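Local coordinates for protein oxidase/hydroxylase (Streptomyces hygroscopicus subsp. hygroscopicus, PDB 4XCB) that binds a divalent metal, 2-oxoglutarate and the aminoglycoside hygromycin B, and probably works as a 2-oxoglutarate-dependent oxygenase, at residues A66-D71 / T223-G228; R87-Y92 / C136-A141; D153-Y158 / L190-V195. All blocks are in the same frame, centred on the assembly; numbering follows the deposited sequence.

How the contacts relate
Contacts 1 and 2 share one large antiparallel sheet, their centres about 7 Å apart, contact 1 on its helix-covered face and contact 2 on its ligand-bearing face. Strand 220-229 runs between strands 86-96 and 139-144: in contact 1 it meets a helix, while in contact 2 its two neighbours reach toward each other across it. The backbone joins them directly, G226 O lying 2.7 Å from L89 N, a probable hydrogen bond. Contact 3 belongs to the smaller sheet, its centre about 21 Å from that of contact 2 and 22 Å from that of contact 1. Bound 2-oxoglutarate lies between the two sheets, met by Y92 and K140 of contact 2 and by F156 of contact 3.

Contact 1: A66-D71 / T223-G228; sequences ARLALD and TAFGYG
The last turn of helix 63-69 comes down on strand 220-229, with the CA atoms of A69 and F225 6.5 Å apart at the closest point of the register. Along the strand T223, F225 and Y227 turn their side chains to the helix; A224 and G226 alternate with them and make no contact with segment 66-71. F225 fills the middle of the contact. Its CG stands anti to its own carbonyl carbon (chi1 -60°), which sends the ring out between two helix residues. A69 meets the ring at CD1 and CE1, with CB 3.7 Å from F225 CD1 and the A69 CA over one face, displaced toward the rim. L68 meets it at CE2 and CZ. With its CG anti to the backbone N (chi1 179°), it crosses the phenylalanine at about a right angle and brings CD2 to 3.6 Å from F225 CE2. The same methyl also lies against T223 OG1, a buried hydroxyl that finds no hydrogen-bonding partner in the model.

The polar tie is made by Y227. Its OH donates to A69 O over 2.7 Å, arriving in the plane of the carbonyl and on a lone pair, with a C=O...O angle of 125°. A69 O in turn lies in the plane of the phenol ring, at its edge. The bond is thus made to a backbone carbonyl of the last turn; just beyond, D71 takes the N-cap position of helix 72-82, and L74 of that helix packs on both F225 and Y227. L245 of a second subunit also rests on Y227. This is the helix-backed outer layer of the major sheet in a double-stranded beta-helix, the cupin-type fold of the PhyH family, while on the inner side A224 touches the 2-oxoglutarate-binding Y92.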
# COMPACT_ATOMS: atom_id res chain seq x y z
N ALA A 66 12.37 -4.77 35.15
CA ALA A 66 13.31 -5.23 34.13
C ALA A 66 12.91 -6.61 33.62
O ALA A 66 12.96 -6.88 32.43
CB ALA A 66 14.74 -5.26 34.68
N ARG A 67 12.50 -7.48 34.54
CA ARG A 67 12.10 -8.84 34.17
C ARG A 67 10.74 -8.83 33.47
O ARG A 67 10.53 -9.59 32.52
CB ARG A 67 12.07 -9.75 35.40
CG ARG A 67 13.48 -10.06 35.93
CD ARG A 67 13.47 -11.17 36.95
NE ARG A 67 12.90 -10.73 38.21
CZ ARG A 67 13.60 -10.13 39.17
NH1 ARG A 67 14.90 -9.92 39.01
NH2 ARG A 67 13.00 -9.74 40.28
N LEU A 68 9.84 -7.98 33.94
CA LEU A 68 8.53 -7.86 33.30
C LEU A 68 8.70 -7.46 31.84
O LEU A 68 8.04 -8.02 30.96
CB LEU A 68 7.64 -6.86 34.05
CG LEU A 68 6.26 -6.65 33.46
CD1 LEU A 68 5.59 -8.00 33.27
CD2 LEU A 68 5.43 -5.77 34.37
N ALA A 69 9.58 -6.49 31.58
CA ALA A 69 9.83 -6.03 30.21
C ALA A 69 10.29 -7.13 29.26
O ALA A 69 10.07 -7.05 28.05
CB ALA A 69 10.85 -4.90 30.22
N LEU A 70 10.93 -8.16 29.80
CA LEU A 70 11.42 -9.27 28.98
C LEU A 70 10.57 -10.54 29.14
O LEU A 70 10.94 -11.58 28.63
CB LEU A 70 12.88 -9.58 29.31
CG LEU A 70 13.86 -8.42 29.20
CD1 LEU A 70 15.28 -8.91 29.41
CD2 LEU A 70 13.75 -7.73 27.85
N ASP A 71 9.45 -10.44 29.86
CA ASP A 71 8.59 -11.60 30.08
C ASP A 71 8.05 -12.09 28.73
O ASP A 71 7.55 -11.30 27.94
CB ASP A 71 7.44 -11.23 31.04
CG ASP A 71 6.74 -12.44 31.65
OD1 ASP A 71 6.16 -13.26 30.91
OD2 ASP A 71 6.75 -12.55 32.89
N THR A 223 1.38 -0.14 33.87
CA THR A 223 2.75 -0.03 33.38
C THR A 223 2.78 -0.29 31.89
O THR A 223 2.08 -1.17 31.39
CB THR A 223 3.69 -1.01 34.11
OG1 THR A 223 3.20 -2.34 33.92
CG2 THR A 223 3.72 -0.69 35.61
N ALA A 224 3.56 0.50 31.16
CA ALA A 224 3.58 0.43 29.70
C ALA A 224 4.98 0.12 29.22
O ALA A 224 5.96 0.73 29.68
CB ALA A 224 3.12 1.74 29.10
N PHE A 225 5.08 -0.81 28.28
CA PHE A 225 6.39 -1.15 27.71
C PHE A 225 6.33 -1.01 26.21
O PHE A 225 5.42 -1.55 25.57
CB PHE A 225 6.80 -2.56 28.13
CG PHE A 225 6.91 -2.74 29.61
CD1 PHE A 225 8.08 -2.40 30.27
CD2 PHE A 225 5.85 -3.22 30.35
CE1 PHE A 225 8.20 -2.55 31.64
CE2 PHE A 225 5.95 -3.36 31.74
CZ PHE A 225 7.13 -3.02 32.38
N GLY A 226 7.30 -0.29 25.64
CA GLY A 226 7.27 0.06 24.24
C GLY A 226 8.37 -0.68 23.53
O GLY A 226 9.50 -0.73 24.02
N TYR A 227 8.03 -1.27 22.39
CA TYR A 227 8.96 -2.10 21.64
C TYR A 227 9.00 -1.68 20.19
O TYR A 227 7.99 -1.26 19.63
CB TYR A 227 8.58 -3.58 21.71
CG TYR A 227 8.43 -4.14 23.10
CD1 TYR A 227 7.21 -4.09 23.76
CD2 TYR A 227 9.51 -4.71 23.77
CE1 TYR A 227 7.06 -4.61 25.03
CE2 TYR A 227 9.37 -5.23 25.04
CZ TYR A 227 8.15 -5.17 25.67
OH TYR A 227 7.99 -5.69 26.94
N GLY A 228 10.15 -1.85 19.56
CA GLY A 228 10.24 -1.69 18.12
C GLY A 228 11.51 -2.34 17.62
O GLY A 228 12.16 -3.09 18.36

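Contact 2: R87-Y92 / C136-A141; sequences RLLEGY and CPYVKA. With HY0 (hygromycin b variant), chain G; AKG (2-oxoglutaric acid), chain F.
Y92 OH donates to AKG O2 over a short 2.5 Å. K140 NZ in turn donates to Y92 OH at 2.8 Å, so the hydroxyl gives one bond and receives another, both at the ring edge. The same ammonium also donates to O32 of the hygromycin group, again at 2.8 Å; it thus bonds hygromycin directly and reaches 2-oxoglutarate through Y92 OH. Nickel lies about 4 Å from the K140 side chain. O32 donates to E90 OE1, 2.6 Å away, and the neighbouring sugar hydroxyl O31 donates to E90 OE2 at 2.9 Å. One carboxylate thus grips two adjacent hydroxyls of a single sugar ring. E90 and K140 are not in salt-bridge contact, though the lysine charge nearby would be expected to keep the carboxylate ionised.

Y138 positions E90 from the second shell. Its OH donates to E90 OE1 over 2.7 Å, arriving 62° out of the carboxylate plane, with ring and carboxylate nearly perpendicular; OE1 therefore takes two bonds, from O32 and from Y138 OH. L89 steadies that ring by a CH-pi contact, CD1 sitting 4.0 Å from the centroid of the Y138 ring and over its face.

L89 and E90 can both point to segment 136-141 because they form a classic beta bulge opposite G226. That glycine belongs to strand 220-229, which runs between strands 86-96 and 139-144, so the side chains here meet across the intervening strand; behind them V139 packs against helix 72-82.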
# COMPACT_ATOMS: atom_id res chain seq x y z
N ARG A 87 13.86 -4.44 20.00
CA ARG A 87 14.53 -3.66 21.04
C ARG A 87 13.48 -3.07 21.98
O ARG A 87 12.40 -2.68 21.54
CB ARG A 87 15.38 -2.57 20.40
CG ARG A 87 16.18 -1.75 21.37
CD ARG A 87 16.87 -0.58 20.68
NE ARG A 87 17.78 0.05 21.62
CZ ARG A 87 18.51 1.13 21.37
NH1 ARG A 87 18.44 1.75 20.20
NH2 ARG A 87 19.32 1.60 22.32
N LEU A 88 13.78 -3.03 23.26
CA LEU A 88 12.94 -2.35 24.25
C LEU A 88 13.16 -0.85 24.16
O LEU A 88 14.29 -0.37 24.34
CB LEU A 88 13.26 -2.87 25.65
CG LEU A 88 12.56 -2.15 26.80
CD1 LEU A 88 11.07 -2.43 26.79
CD2 LEU A 88 13.17 -2.57 28.14
N LEU A 89 12.10 -0.08 23.88
CA LEU A 89 12.28 1.35 23.63
C LEU A 89 11.96 2.22 24.84
O LEU A 89 12.50 3.32 24.99
CB LEU A 89 11.42 1.80 22.44
CG LEU A 89 11.71 1.09 21.13
CD1 LEU A 89 10.75 1.64 20.10
CD2 LEU A 89 13.15 1.27 20.68
N GLU A 90 11.09 1.72 25.71
CA GLU A 90 10.72 2.45 26.93
C GLU A 90 9.94 1.56 27.88
O GLU A 90 9.38 0.55 27.48
CB GLU A 90 9.89 3.69 26.60
CG GLU A 90 8.67 3.38 25.77
CD GLU A 90 7.81 4.61 25.53
OE1 GLU A 90 6.98 4.56 24.60
OE2 GLU A 90 7.95 5.61 26.26
N GLY A 91 9.94 1.94 29.15
CA GLY A 91 9.10 1.25 30.12
C GLY A 91 8.78 2.23 31.22
O GLY A 91 9.69 2.72 31.92
N TYR A 92 7.50 2.54 31.39
CA TYR A 92 7.10 3.53 32.38
C TYR A 92 5.81 3.13 33.10
O TYR A 92 5.13 2.18 32.70
CB TYR A 92 6.93 4.91 31.74
CG TYR A 92 5.86 4.98 30.66
CD1 TYR A 92 6.17 4.71 29.34
CD2 TYR A 92 4.57 5.35 30.98
CE1 TYR A 92 5.21 4.78 28.35
CE2 TYR A 92 3.60 5.41 30.01
CZ TYR A 92 3.93 5.13 28.70
OH TYR A 92 2.96 5.21 27.73
N CYS A 136 4.51 -3.86 12.43
CA CYS A 136 4.25 -2.58 13.09
C CYS A 136 5.49 -2.15 13.84
O CYS A 136 5.96 -2.87 14.72
CB CYS A 136 3.08 -2.67 14.06
SG CYS A 136 1.59 -3.38 13.33
N PRO A 137 6.03 -0.97 13.51
CA PRO A 137 7.34 -0.66 14.09
C PRO A 137 7.30 -0.15 15.54
O PRO A 137 8.35 -0.15 16.17
CB PRO A 137 7.88 0.42 13.15
CG PRO A 137 6.67 1.09 12.63
CD PRO A 137 5.61 0.02 12.51
N TYR A 138 6.16 0.29 16.05
CA TYR A 138 6.14 0.80 17.42
C TYR A 138 4.89 0.28 18.08
O TYR A 138 3.79 0.71 17.73
CB TYR A 138 6.17 2.33 17.45
CG TYR A 138 6.73 2.92 18.73
CD1 TYR A 138 7.80 3.80 18.69
CD2 TYR A 138 6.19 2.60 19.96
CE1 TYR A 138 8.32 4.34 19.85
CE2 TYR A 138 6.70 3.14 21.13
CZ TYR A 138 7.76 4.01 21.07
OH TYR A 138 8.29 4.56 22.22
N VAL A 139 5.05 -0.67 19.00
CA VAL A 139 3.92 -1.20 19.74
C VAL A 139 4.18 -1.13 21.24
O VAL A 139 5.34 -1.11 21.71
CB VAL A 139 3.60 -2.65 19.32
CG1 VAL A 139 3.31 -2.72 17.80
CG2 VAL A 139 4.73 -3.56 19.68
N LYS A 140 3.09 -1.07 22.00
CA LYS A 140 3.15 -1.03 23.44
C LYS A 140 2.39 -2.18 24.04
O LYS A 140 1.33 -2.57 23.54
CB LYS A 140 2.57 0.27 23.98
CG LYS A 140 3.48 1.44 23.89
CD LYS A 140 2.90 2.59 24.69
CE LYS A 140 3.71 3.84 24.47
NZ LYS A 140 2.95 5.05 24.92
N ALA A 141 2.93 -2.71 25.12
CA ALA A 141 2.16 -3.60 25.98
C ALA A 141 1.79 -2.82 27.22
O ALA A 141 2.66 -2.43 28.01
CB ALA A 141 2.95 -4.85 26.33
C1 HY0 G . 3.88 15.30 22.47
C2 HY0 G . 3.79 16.79 22.22
C3 HY0 G . 4.58 17.53 23.29
C4 HY0 G . 4.03 17.20 24.68
C5 HY0 G . 4.00 15.69 24.92
C6 HY0 G . 3.31 14.95 23.82
N7 HY0 G . 4.34 17.06 20.95
O8 HY0 G . 3.11 14.66 21.48
N9 HY0 G . 4.86 17.82 25.65
C10 HY0 G . 4.49 19.23 25.76
O11 HY0 G . 3.29 15.46 26.12
C12 HY0 G . 2.63 11.28 23.87
C13 HY0 G . 2.33 12.75 23.94
O14 HY0 G . 1.48 13.11 25.01
C15 HY0 G . 0.26 12.44 24.91
C16 HY0 G . 0.50 11.01 25.30
C17 HY0 G . 1.51 10.41 24.24
O18 HY0 G . 3.52 13.52 24.05
C19 HY0 G . -0.74 13.09 25.87
O20 HY0 G . -1.09 14.38 25.35
O21 HY0 G . 1.06 10.94 26.56
O22 HY0 G . 2.01 9.24 24.74
C23 HY0 G . 3.44 9.36 24.69
C24 HY0 G . 4.04 8.65 25.85
C25 HY0 G . 5.53 8.47 25.65
C26 HY0 G . 5.84 7.82 24.32
C27 HY0 G . 5.24 8.67 23.24
O28 HY0 G . 3.85 8.76 23.48
O29 HY0 G . 3.77 10.82 24.70
O30 HY0 G . 3.86 9.38 27.07
O31 HY0 G . 6.04 7.71 26.73
O32 HY0 G . 5.31 6.49 24.24
C33 HY0 G . 5.45 8.03 21.86
C34 HY0 G . 5.32 9.08 20.79
O35 HY0 G . 6.46 9.91 20.74
N36 HY0 G . 4.43 7.07 21.65
C1 AKG F . -0.05 6.19 26.89
O1 AKG F . 0.44 6.64 25.81
O2 AKG F . 0.64 6.15 27.95
C2 AKG F . -1.47 5.68 26.91
O5 AKG F . -2.06 5.62 25.84
C3 AKG F . -2.13 5.30 28.22
C4 AKG F . -3.30 4.36 28.07
C5 AKG F . -4.06 4.27 29.38
O3 AKG F . -4.99 3.43 29.51
O4 AKG F . -3.75 5.03 30.34

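Contact 3: D153-Y158 / L190-V195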
# COMPACT_ATOMS: atom_id res chain seq x y z
N ASP A 153 -14.14 5.52 35.21
CA ASP A 153 -12.86 5.00 35.71
C ASP A 153 -11.69 5.53 34.88
O ASP A 153 -10.53 5.27 35.19
CB ASP A 153 -12.86 3.47 35.71
CG ASP A 153 -13.56 2.87 36.92
OD1 ASP A 153 -13.66 3.56 37.95
OD2 ASP A 153 -14.00 1.70 36.83
N GLY A 154 -12.00 6.26 33.81
CA GLY A 154 -10.97 6.74 32.90
C GLY A 154 -10.61 5.66 31.90
O GLY A 154 -9.43 5.38 31.66
N SER A 155 -11.62 5.06 31.29
CA SER A 155 -11.36 3.98 30.35
C SER A 155 -10.53 4.45 29.17
O SER A 155 -10.68 5.58 28.70
CB SER A 155 -12.66 3.35 29.85
OG SER A 155 -13.46 4.31 29.18
N PHE A 156 -9.64 3.57 28.74
CA PHE A 156 -8.99 3.69 27.45
C PHE A 156 -10.05 3.94 26.39
O PHE A 156 -11.13 3.35 26.43
CB PHE A 156 -8.20 2.40 27.18
CG PHE A 156 -7.45 2.39 25.89
CD1 PHE A 156 -8.07 2.00 24.72
CD2 PHE A 156 -6.10 2.71 25.87
CE1 PHE A 156 -7.37 1.96 23.53
CE2 PHE A 156 -5.39 2.68 24.68
CZ PHE A 156 -6.02 2.30 23.52
N CYS A 157 -9.76 4.84 25.46
CA CYS A 157 -10.64 5.04 24.32
C CYS A 157 -9.82 5.26 23.06
O CYS A 157 -8.66 5.66 23.11
CB CYS A 157 -11.61 6.21 24.55
SG CYS A 157 -10.90 7.79 24.96
N TYR A 158 -10.45 5.01 21.92
CA TYR A 158 -9.76 5.06 20.65
C TYR A 158 -10.72 5.44 19.53
O TYR A 158 -11.93 5.21 19.61
CB TYR A 158 -9.11 3.70 20.33
CG TYR A 158 -10.14 2.63 20.13
CD1 TYR A 158 -10.76 2.03 21.22
CD2 TYR A 158 -10.56 2.26 18.85
CE1 TYR A 158 -11.74 1.07 21.06
CE2 TYR A 158 -11.54 1.29 18.68
CZ TYR A 158 -12.12 0.70 19.79
OH TYR A 158 -13.09 -0.26 19.64
N LEU A 190 -15.60 7.23 18.36
CA LEU A 190 -14.80 7.06 19.57
C LEU A 190 -15.42 5.97 20.46
O LEU A 190 -16.58 6.07 20.86
CB LEU A 190 -14.69 8.37 20.33
CG LEU A 190 -13.76 8.37 21.54
CD1 LEU A 190 -12.33 8.15 21.12
CD2 LEU A 190 -13.92 9.68 22.28
N SER A 191 -14.63 4.95 20.77
CA SER A 191 -15.10 3.80 21.52
C SER A 191 -14.26 3.60 22.77
O SER A 191 -13.11 4.03 22.83
CB SER A 191 -15.06 2.53 20.67
OG SER A 191 -15.96 2.64 19.58
N ASP A 192 -14.85 2.94 23.76
CA ASP A 192 -14.19 2.68 25.04
C ASP A 192 -13.81 1.22 25.18
O ASP A 192 -14.46 0.33 24.61
CB ASP A 192 -15.11 3.07 26.19
CG ASP A 192 -15.41 4.55 26.22
OD1 ASP A 192 -14.53 5.30 26.68
OD2 ASP A 192 -16.52 4.95 25.80
N VAL A 193 -12.76 0.99 25.96
CA VAL A 193 -12.26 -0.36 26.23
C VAL A 193 -12.15 -0.56 27.73
O VAL A 193 -11.51 0.24 28.41
CB VAL A 193 -10.88 -0.60 25.60
CG1 VAL A 193 -10.37 -1.99 25.97
CG2 VAL A 193 -10.94 -0.43 24.09
N PHE A 194 -12.76 -1.63 28.24
CA PHE A 194 -12.73 -1.89 29.67
C PHE A 194 -11.79 -3.04 29.96
O PHE A 194 -11.68 -3.98 29.17
CB PHE A 194 -14.14 -2.16 30.17
CG PHE A 194 -15.10 -1.08 29.80
CD1 PHE A 194 -14.83 0.24 30.14
CD2 PHE A 194 -16.23 -1.35 29.06
CE1 PHE A 194 -15.68 1.26 29.79
CE2 PHE A 194 -17.11 -0.33 28.70
CZ PHE A 194 -16.83 0.97 29.07
N VAL A 195 -11.07 -2.96 31.08
CA VAL A 195 -10.07 -3.97 31.39
C VAL A 195 -10.10 -4.36 32.86
O VAL A 195 -10.62 -3.62 33.69
CB VAL A 195 -8.63 -3.49 31.04
CG1 VAL A 195 -8.44 -3.39 29.53
CG2 VAL A 195 -8.32 -2.16 31.71
O HOH W 1 -9.51 0.93 30.04
O HOH W 2 -14.25 -1.06 22.18
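Y158 starts out on the F156/V193 face of the sheet, and its end leans over the partner strand. Its CG occupies the crowded position between the backbone N and the carbonyl carbon (chi1 65°), and the ring crosses V193 at about a right angle, with Y158 CE1 3.5 Å from V193 CG2. Further along, Y158 OH reaches the CB of S191. A water in the plane of the ring links that hydroxyl to D192 O, fastening the tip of the tyrosine to the partner backbone. F156 turns differently: with CG anti to the backbone N (chi1 -179°), it runs alongside V193, CD1 being 3.8 Å from V193 CG2. A single valine methyl therefore serves two aromatic rings.

C157 and D192 point to the other face. S155 OG, in the crowded position too, gives a weak hydrogen bond to D192 OD1 at 2.9 Å, an oxygen whose stronger partner is R212 in a salt bridge. F194 closes the end by setting CE1 3.7 Å from S155 CB.

The strands themselves are antiparallel. Y158 and S191 exchange two backbone bonds, Y158 N to S191 O and S191 N to Y158 O, each 3.0 Å. V193 N donates to F156 O at 2.9 Å, from 28° above the carbonyl plane and not on a lone pair; a water accepts from F156 N and donates to V193 O.

Strand 190-193 is an outermost strand of the minor sheet of the double-stranded beta-helix. Strand 209-211, with the nickel ligand H209, adjoins 156-159, and 102-105, with H105, lies beyond; F156 reaches to about 4 Å from 2-oxoglutarate, lining its pocket.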